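Local coordinates for xylooligosaccharide oxidase (Myceliophthora thermophila, PDB 5L6F), which oxidises the C1 hydroxyl of xylose and xylo-oligosaccharides to lactones with a bicovalently bound FAD, passing the electrons to oxygen to give hydrogen peroxide, at residues 86-91 with 486-491; 59-64 with 99-104. All coordinates share one frame; numbering follows the deposited sequence.

Contact 1 (86-91 with 486-491). With FAD (flavin-adenine dinucleotide), chain H; XYP (beta-D-xylopyranose), chain G.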
loop_
_atom_site.group_PDB
_atom_site.type_symbol
_atom_site.label_atom_id
_atom_site.label_comp_id
_atom_site.label_asym_id
_atom_site.label_seq_id
_atom_site.Cartn_x
_atom_site.Cartn_y
_atom_site.Cartn_z
ATOM N N LYS A 86 9.298 20.692 9.582
ATOM C CA LYS A 86 9.185 19.268 9.350
ATOM C C LYS A 86 9.425 18.971 7.863
ATOM O O LYS A 86 9.279 19.865 7.017
ATOM C CB LYS A 86 7.813 18.767 9.786
ATOM C CG LYS A 86 7.501 19.043 11.234
ATOM C CD LYS A 86 8.546 18.503 12.200
ATOM C CE LYS A 86 8.072 18.679 13.649
ATOM N NZ LYS A 86 9.027 18.104 14.654
ATOM N N ALA A 87 9.833 17.736 7.563
ATOM C CA ALA A 87 10.096 17.297 6.192
ATOM C C ALA A 87 9.513 15.933 5.927
ATOM O O ALA A 87 9.570 15.063 6.780
ATOM C CB ALA A 87 11.596 17.256 5.917
ATOM N N ASN A 88 8.976 15.726 4.734
ATOM C CA ASN A 88 8.454 14.420 4.347
ATOM C C ASN A 88 8.771 14.151 2.895
ATOM O O ASN A 88 8.665 15.063 2.062
ATOM C CB ASN A 88 6.932 14.335 4.519
ATOM C CG ASN A 88 6.477 14.848 5.854
ATOM O OD1 ASN A 88 6.247 16.043 6.005
ATOM N ND2 ASN A 88 6.427 13.967 6.850
ATOM N N PRO A 89 9.170 12.908 2.588
ATOM C CA PRO A 89 9.352 12.504 1.221
ATOM C C PRO A 89 8.011 12.240 0.540
ATOM O O PRO A 89 7.074 11.740 1.174
ATOM C CB PRO A 89 10.145 11.196 1.344
ATOM C CG PRO A 89 9.705 10.639 2.641
ATOM C CD PRO A 89 9.456 11.809 3.527
ATOM N N LYS A 90 7.943 12.596 -0.735
ATOM C CA LYS A 90 6.807 12.231 -1.583
ATOM C C LYS A 90 7.334 11.521 -2.820
ATOM O O LYS A 90 8.149 12.076 -3.598
ATOM C CB LYS A 90 6.003 13.453 -1.970
ATOM C CG LYS A 90 4.693 13.086 -2.632
ATOM C CD LYS A 90 3.701 14.226 -2.569
ATOM C CE LYS A 90 4.075 15.306 -3.555
ATOM N NZ LYS A 90 3.512 14.980 -4.888
ATOM N N SER A 91 6.901 10.276 -2.973
ATOM C CA SER A 91 7.377 9.404 -4.037
ATOM C C SER A 91 6.323 9.413 -5.130
ATOM O O SER A 91 6.448 10.177 -6.068
ATOM C CB SER A 91 7.688 8.000 -3.492
ATOM O OG SER A 91 7.918 7.042 -4.529
ATOM N N PHE A 486 10.610 13.996 10.670
ATOM C CA PHE A 486 9.727 13.407 9.640
ATOM C C PHE A 486 8.282 13.284 10.094
ATOM O O PHE A 486 7.533 12.453 9.587
ATOM C CB PHE A 486 10.288 12.065 9.179
ATOM C CG PHE A 486 11.680 12.177 8.631
ATOM C CD1 PHE A 486 11.916 12.916 7.476
ATOM C CD2 PHE A 486 12.739 11.542 9.243
ATOM C CE1 PHE A 486 13.213 13.059 6.976
ATOM C CE2 PHE A 486 14.030 11.681 8.757
ATOM C CZ PHE A 486 14.257 12.415 7.608
ATOM N N TYR A 487 7.889 14.137 11.039
ATOM C CA TYR A 487 6.540 14.163 11.565
ATOM C C TYR A 487 5.442 14.190 10.490
ATOM O O TYR A 487 5.535 14.907 9.479
ATOM C CB TYR A 487 6.367 15.379 12.527
ATOM C CG TYR A 487 4.948 15.510 13.000
ATOM C CD1 TYR A 487 4.466 14.674 14.014
ATOM C CD2 TYR A 487 4.056 16.415 12.401
ATOM C CE1 TYR A 487 3.163 14.755 14.441
ATOM C CE2 TYR A 487 2.735 16.485 12.819
ATOM C CZ TYR A 487 2.297 15.662 13.837
ATOM O OH TYR A 487 1.005 15.716 14.269
ATOM N N TYR A 488 4.407 13.386 10.738
ATOM C CA TYR A 488 3.098 13.583 10.147
ATOM C C TYR A 488 2.068 13.116 11.170
ATOM O O TYR A 488 2.443 12.473 12.162
ATOM C CB TYR A 488 2.949 12.867 8.808
ATOM C CG TYR A 488 3.128 11.384 8.806
ATOM C CD1 TYR A 488 4.378 10.821 8.735
ATOM C CD2 TYR A 488 2.031 10.532 8.790
ATOM C CE1 TYR A 488 4.538 9.434 8.677
ATOM C CE2 TYR A 488 2.185 9.166 8.729
ATOM C CZ TYR A 488 3.446 8.618 8.667
ATOM O OH TYR A 488 3.611 7.250 8.575
ATOM N N PRO A 489 0.773 13.413 10.940
ATOM C CA PRO A 489 -0.116 13.225 12.103
ATOM C C PRO A 489 -0.393 11.791 12.557
ATOM O O PRO A 489 -0.999 11.625 13.597
ATOM C CB PRO A 489 -1.398 13.945 11.685
ATOM C CG PRO A 489 -0.903 15.008 10.735
ATOM C CD PRO A 489 0.153 14.289 9.928
ATOM N N GLN A 490 0.021 10.789 11.783
ATOM C CA GLN A 490 -0.043 9.391 12.235
ATOM C C GLN A 490 1.326 8.751 12.282
ATOM O O GLN A 490 1.452 7.528 12.165
ATOM C CB GLN A 490 -0.998 8.592 11.356
ATOM C CG GLN A 490 -2.416 9.105 11.492
ATOM C CD GLN A 490 -3.420 8.307 10.695
ATOM O OE1 GLN A 490 -3.054 7.552 9.787
ATOM N NE2 GLN A 490 -4.682 8.464 11.029
ATOM N N ALA A 491 2.361 9.580 12.507
ATOM C CA ALA A 491 3.711 9.086 12.659
ATOM C C ALA A 491 3.859 8.373 13.985
ATOM O O ALA A 491 3.213 8.700 14.991
ATOM C CB ALA A 491 4.754 10.204 12.574
HETATM P PA FAD H . 3.323 9.008 -1.053
HETATM O O1A FAD H . 4.379 9.728 -1.853
HETATM O O2A FAD H . 2.094 9.782 -0.692
HETATM O O5B FAD H . 3.978 8.362 0.239
HETATM C C5B FAD H . 3.237 7.638 1.231
HETATM C C4B FAD H . 4.003 7.658 2.546
HETATM O O4B FAD H . 5.281 7.024 2.378
HETATM C C3B FAD H . 4.256 9.076 3.051
HETATM O O3B FAD H . 4.241 9.053 4.479
HETATM C C2B FAD H . 5.659 9.348 2.555
HETATM O O2B FAD H . 6.307 10.377 3.292
HETATM C C1B FAD H . 6.322 7.972 2.677
HETATM N N9A FAD H . 7.415 7.846 1.704
HETATM C C8A FAD H . 7.369 8.005 0.371
HETATM N N7A FAD H . 8.594 7.867 -0.182
HETATM C C5A FAD H . 9.423 7.584 0.855
HETATM C C6A FAD H . 10.861 7.331 0.985
HETATM N N6A FAD H . 11.579 7.323 -0.148
HETATM N N1A FAD H . 11.364 7.134 2.215
HETATM C C2A FAD H . 10.605 7.109 3.317
HETATM N N3A FAD H . 9.252 7.350 3.284
HETATM C C4A FAD H . 8.658 7.579 2.080
HETATM N N1 FAD H . -1.738 -0.476 -2.042
HETATM C C2 FAD H . -1.606 -1.845 -2.038
HETATM O O2 FAD H . -1.057 -2.399 -1.014
HETATM N N3 FAD H . -2.034 -2.582 -3.117
HETATM C C4 FAD H . -2.568 -2.049 -4.242
HETATM O O4 FAD H . -2.977 -2.759 -5.235
HETATM C C4X FAD H . -2.724 -0.579 -4.299
HETATM N N5 FAD H . -3.247 0.064 -5.374
HETATM C C5X FAD H . -3.361 1.440 -5.408
HETATM C C6 FAD H . -3.884 2.096 -6.525
HETATM C C7 FAD H . -3.996 3.506 -6.512
HETATM C C7M FAD H . -4.570 4.242 -7.687
HETATM C C8 FAD H . -3.514 4.327 -5.354
HETATM C C8M FAD H . -3.534 5.848 -5.381
HETATM C C9 FAD H . -2.981 3.662 -4.263
HETATM C C9A FAD H . -2.905 2.259 -4.236
HETATM N N10 FAD H . -2.386 1.581 -3.121
HETATM C C10 FAD H . -2.267 0.181 -3.112
HETATM C "C1'" FAD H . -1.938 2.284 -1.922
HETATM C "C2'" FAD H . -0.483 2.606 -1.921
HETATM O "O2'" FAD H . 0.201 1.395 -1.658
HETATM C "C3'" FAD H . -0.236 3.595 -0.795
HETATM O "O3'" FAD H . -1.052 4.758 -0.968
HETATM C "C4'" FAD H . 1.245 3.987 -0.821
HETATM O "O4'" FAD H . 1.649 4.349 0.493
HETATM C "C5'" FAD H . 1.501 5.100 -1.801
HETATM O "O5'" FAD H . 2.936 5.262 -2.012
HETATM P P FAD H . 3.402 6.584 -2.766
HETATM O O1P FAD H . 4.897 6.645 -2.775
HETATM O O2P FAD H . 2.664 6.689 -4.057
HETATM O O3P FAD H . 2.766 7.694 -1.808
HETATM O O1 XYP G . 3.046 21.408 12.537
HETATM C C1 XYP G . 3.374 21.027 13.865
HETATM C C2 XYP G . 2.234 20.156 14.378
HETATM C C3 XYP G . 2.517 19.743 15.802
HETATM C C4 XYP G . 3.878 19.077 15.847
HETATM C C5 XYP G . 4.986 19.917 15.234
HETATM O O2 XYP G . 0.990 20.851 14.336
HETATM O O3 XYP G . 1.499 18.852 16.279
HETATM O O4 XYP G . 4.171 18.917 17.209
HETATM O O5 XYP G . 4.623 20.309 13.909
#
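Asn-88 ND2 donates to Tyr-487 O over 2.9 Å, joining an edge strand of the FAD-binding PCMH-type domain to the C-terminal berberine-like segment. The bond is nearly straight (173° at the hydrogen) and runs within the amide plane of Asn-88, yet it meets the acceptor from above its carbonyl plane. Phe-486 O is also close to ND2. One residue back, Ala-87 O takes the CA-H of Phe-486 at 3.3 Å and sits at the edge of that residue's ring beside CD1. Lys-86 passes obliquely across Tyr-487, its CD 3.8 Å from the tyrosine CB. The Tyr-487 ring is swung past the lysine by a chi1 of 175°, which sets CG opposite the backbone N, and C4 of a bound xylose lies over the rim of one face; Lys-86 CE brushes the same sugar.

Second-shell partners hold these groups. His-107 ND1 bonds Asn-88 OD1 and so fixes which way the amide is flipped, Glu-484 O receives Lys-86 NZ, and Ser-215 holds the hydroxyl of Tyr-488. Beyond Asn-88 the strand runs on along the cofactor. The Pro-89 ring packs on the adenine, CG 3.3 Å from FAD C4A, while Pro-89 O accepts from the ribose hydroxyl O2B at 2.6 Å. Ser-91 N then donates to the phosphate oxygen O1A of FAD at 2.8 Å.

Contact 2 (59-64 with 99-104). With XYP (beta-D-xylopyranose), chain G; FAD (flavin-adenine dinucleotide), chain H.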
loop_
_atom_site.group_PDB
_atom_site.type_symbol
_atom_site.label_atom_id
_atom_site.label_comp_id
_atom_site.label_asym_id
_atom_site.label_seq_id
_atom_site.Cartn_x
_atom_site.Cartn_y
_atom_site.Cartn_z
ATOM N N TYR A 59 -2.793 20.056 0.747
ATOM C CA TYR A 59 -2.040 20.802 1.728
ATOM C C TYR A 59 -1.042 21.709 1.015
ATOM O O TYR A 59 -0.620 21.411 -0.105
ATOM C CB TYR A 59 -1.335 19.885 2.722
ATOM C CG TYR A 59 -2.281 19.080 3.581
ATOM C CD1 TYR A 59 -3.093 19.702 4.531
ATOM C CD2 TYR A 59 -2.376 17.694 3.439
ATOM C CE1 TYR A 59 -3.981 18.967 5.303
ATOM C CE2 TYR A 59 -3.251 16.951 4.207
ATOM C CZ TYR A 59 -4.032 17.589 5.146
ATOM O OH TYR A 59 -4.891 16.864 5.912
ATOM N N THR A 60 -0.706 22.822 1.658
ATOM C CA THR A 60 0.267 23.771 1.129
ATOM C C THR A 60 1.628 23.592 1.814
ATOM O O THR A 60 1.793 23.967 2.968
ATOM C CB THR A 60 -0.239 25.199 1.281
ATOM O OG1 THR A 60 -1.526 25.289 0.665
ATOM C CG2 THR A 60 0.697 26.186 0.628
ATOM N N PRO A 61 2.603 23.011 1.099
ATOM C CA PRO A 61 3.944 22.821 1.662
ATOM C C PRO A 61 4.660 24.132 1.942
ATOM O O PRO A 61 4.349 25.153 1.348
ATOM C CB PRO A 61 4.683 22.023 0.580
ATOM C CG PRO A 61 3.620 21.459 -0.295
ATOM C CD PRO A 61 2.491 22.434 -0.250
ATOM N N ALA A 62 5.595 24.101 2.869
ATOM C CA ALA A 62 6.487 25.231 3.095
ATOM C C ALA A 62 7.326 25.476 1.845
ATOM O O ALA A 62 7.529 26.601 1.426
ATOM C CB ALA A 62 7.372 24.956 4.295
ATOM N N ALA A 63 7.781 24.387 1.245
ATOM C CA ALA A 63 8.638 24.425 0.067
ATOM C C ALA A 63 8.659 23.025 -0.509
ATOM O O ALA A 63 8.297 22.057 0.170
ATOM C CB ALA A 63 10.038 24.844 0.440
ATOM N N ILE A 64 9.079 22.924 -1.759
ATOM C CA ILE A 64 9.194 21.640 -2.431
ATOM C C ILE A 64 10.589 21.502 -3.020
ATOM O O ILE A 64 10.932 22.186 -3.980
ATOM C CB ILE A 64 8.138 21.498 -3.543
ATOM C CG1 ILE A 64 6.746 21.588 -2.932
ATOM C CG2 ILE A 64 8.348 20.187 -4.288
ATOM C CD1 ILE A 64 5.620 21.686 -3.951
ATOM N N PHE A 99 -0.206 12.167 3.264
ATOM C CA PHE A 99 0.925 12.246 4.184
ATOM C C PHE A 99 2.266 12.564 3.504
ATOM O O PHE A 99 3.198 12.997 4.177
ATOM C CB PHE A 99 1.029 10.960 4.999
ATOM C CG PHE A 99 -0.059 10.781 6.041
ATOM C CD1 PHE A 99 -0.762 11.860 6.594
ATOM C CD2 PHE A 99 -0.341 9.507 6.503
ATOM C CE1 PHE A 99 -1.721 11.673 7.573
ATOM C CE2 PHE A 99 -1.305 9.309 7.484
ATOM C CZ PHE A 99 -1.988 10.388 8.026
ATOM N N GLY A 100 2.362 12.348 2.189
ATOM C CA GLY A 100 3.549 12.711 1.411
ATOM C C GLY A 100 3.709 14.217 1.353
ATOM O O GLY A 100 4.814 14.723 1.172
ATOM N N LEU A 101 2.591 14.933 1.500
ATOM C CA LEU A 101 2.596 16.392 1.617
ATOM C C LEU A 101 2.828 16.874 3.055
ATOM O O LEU A 101 3.013 18.068 3.278
ATOM C CB LEU A 101 1.289 16.965 1.089
ATOM C CG LEU A 101 0.981 16.712 -0.394
ATOM C CD1 LEU A 101 -0.404 17.252 -0.715
ATOM C CD2 LEU A 101 2.017 17.426 -1.261
ATOM N N GLY A 102 2.833 15.946 4.003
ATOM C CA GLY A 102 2.996 16.228 5.420
ATOM C C GLY A 102 1.744 16.028 6.247
ATOM O O GLY A 102 1.809 16.092 7.468
ATOM N N GLY A 103 0.593 15.819 5.596
ATOM C CA GLY A 103 -0.689 15.638 6.303
ATOM C C GLY A 103 -1.227 16.887 6.995
ATOM O O GLY A 103 -2.197 16.833 7.765
ATOM N N GLU A 104 -0.590 18.016 6.701
ATOM C CA GLU A 104 -0.954 19.320 7.236
ATOM C C GLU A 104 -0.126 20.329 6.430
ATOM O O GLU A 104 0.817 19.937 5.730
ATOM C CB GLU A 104 -0.686 19.415 8.734
ATOM C CG GLU A 104 0.775 19.211 9.096
ATOM C CD GLU A 104 1.074 19.378 10.571
ATOM O OE1 GLU A 104 0.121 19.423 11.377
ATOM O OE2 GLU A 104 2.267 19.442 10.932
HETATM O O1 XYP G . 3.046 21.408 12.537
HETATM C C1 XYP G . 3.374 21.027 13.865
HETATM C C2 XYP G . 2.234 20.156 14.378
HETATM C C3 XYP G . 2.517 19.743 15.802
HETATM C C4 XYP G . 3.878 19.077 15.847
HETATM C C5 XYP G . 4.986 19.917 15.234
HETATM O O2 XYP G . 0.990 20.851 14.336
HETATM O O3 XYP G . 1.499 18.852 16.279
HETATM O O4 XYP G . 4.171 18.917 17.209
HETATM O O5 XYP G . 4.623 20.309 13.909
HETATM P PA FAD H . 3.323 9.008 -1.053
HETATM O O1A FAD H . 4.379 9.728 -1.853
HETATM O O2A FAD H . 2.094 9.782 -0.692
HETATM O O5B FAD H . 3.978 8.362 0.239
HETATM C C5B FAD H . 3.237 7.638 1.231
HETATM C C4B FAD H . 4.003 7.658 2.546
HETATM O O4B FAD H . 5.281 7.024 2.378
HETATM C C3B FAD H . 4.256 9.076 3.051
HETATM O O3B FAD H . 4.241 9.053 4.479
HETATM C C2B FAD H . 5.659 9.348 2.555
HETATM O O2B FAD H . 6.307 10.377 3.292
HETATM C C1B FAD H . 6.322 7.972 2.677
HETATM N N9A FAD H . 7.415 7.846 1.704
HETATM C C8A FAD H . 7.369 8.005 0.371
HETATM N N7A FAD H . 8.594 7.867 -0.182
HETATM C C5A FAD H . 9.423 7.584 0.855
HETATM C C6A FAD H . 10.861 7.331 0.985
HETATM N N6A FAD H . 11.579 7.323 -0.148
HETATM N N1A FAD H . 11.364 7.134 2.215
HETATM C C2A FAD H . 10.605 7.109 3.317
HETATM N N3A FAD H . 9.252 7.350 3.284
HETATM C C4A FAD H . 8.658 7.579 2.080
HETATM N N1 FAD H . -1.738 -0.476 -2.042
HETATM C C2 FAD H . -1.606 -1.845 -2.038
HETATM O O2 FAD H . -1.057 -2.399 -1.014
HETATM N N3 FAD H . -2.034 -2.582 -3.117
HETATM C C4 FAD H . -2.568 -2.049 -4.242
HETATM O O4 FAD H . -2.977 -2.759 -5.235
HETATM C C4X FAD H . -2.724 -0.579 -4.299
HETATM N N5 FAD H . -3.247 0.064 -5.374
HETATM C C5X FAD H . -3.361 1.440 -5.408
HETATM C C6 FAD H . -3.884 2.096 -6.525
HETATM C C7 FAD H . -3.996 3.506 -6.512
HETATM C C7M FAD H . -4.570 4.242 -7.687
HETATM C C8 FAD H . -3.514 4.327 -5.354
HETATM C C8M FAD H . -3.534 5.848 -5.381
HETATM C C9 FAD H . -2.981 3.662 -4.263
HETATM C C9A FAD H . -2.905 2.259 -4.236
HETATM N N10 FAD H . -2.386 1.581 -3.121
HETATM C C10 FAD H . -2.267 0.181 -3.112
HETATM C "C1'" FAD H . -1.938 2.284 -1.922
HETATM C "C2'" FAD H . -0.483 2.606 -1.921
HETATM O "O2'" FAD H . 0.201 1.395 -1.658
HETATM C "C3'" FAD H . -0.236 3.595 -0.795
HETATM O "O3'" FAD H . -1.052 4.758 -0.968
HETATM C "C4'" FAD H . 1.245 3.987 -0.821
HETATM O "O4'" FAD H . 1.649 4.349 0.493
HETATM C "C5'" FAD H . 1.501 5.100 -1.801
HETATM O "O5'" FAD H . 2.936 5.262 -2.012
HETATM P P FAD H . 3.402 6.584 -2.766
HETATM O O1P FAD H . 4.897 6.645 -2.775
HETATM O O2P FAD H . 2.664 6.689 -4.057
HETATM O O3P FAD H . 2.766 7.694 -1.808
HETATM O O HOH W 1 -4.063 18.031 8.930
#
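Glu-104 OE2 is gripped twice, by O1 of a bound xylose at 2.7 Å and by His-107 NE2; the second carboxylate oxygen, OE1, takes a weak, long bond from the sugar's O2. The side chain runs extended beyond CG (chi2 177°), which carries the carboxylate out to the sugar, while the backbone of the same residue packs against one face of the Tyr-59 ring. There the peptide between Gly-103 and Glu-104 is spread over the ring: Glu-104 N stands 3.5 Å above the ring centre, and Gly-103 C is displaced toward the rim on the hydroxyl side. Leu-101 CB comes in at the ring's edge, 4.3 Å from Tyr-59 CB, and Leu-101 CD2 reaches on to Pro-61 CG at 4.4 Å. A water sits unusually close to Gly-103 O (2.5 Å), so the length is doubtful, and it has a weak link to Tyr-59 OH.

Gly-103 has positive phi, and the backbone angles at Gly-102 call for glycine. Gly-100, Gly-102 and Gly-103 belong to the loop that connects strands 87-90 and 108-111 in the FAD-binding PCMH-type domain of this oxidase family.

In the fold
From the N terminus, the chain lays down strand 38-39 of the small mixed sheet, adds strand 63-65 beside it after Tyr-59, then runs through helix 70-83 to edge strand 87-90. Contact 2 closes this stretch when loop 99-104 folds back on 59-64, before strand 108-111 slots between 63-65 and 87-90. Contact 1 starts inside that loop, at 86-91, and closes only some 395 residues later, when 486-491 returns after helix 470-480. The two therefore cross. Their centres lie about 8 Å apart, and Tyr-488 CE2 is 3.4 Å from Phe-99 CD2. Contact 1 sets the berberine-like segment against edge strand 87-90, while contact 2 ties loop 99-104 to the lead-in of strand 63-65; FAD and one xylose touch both.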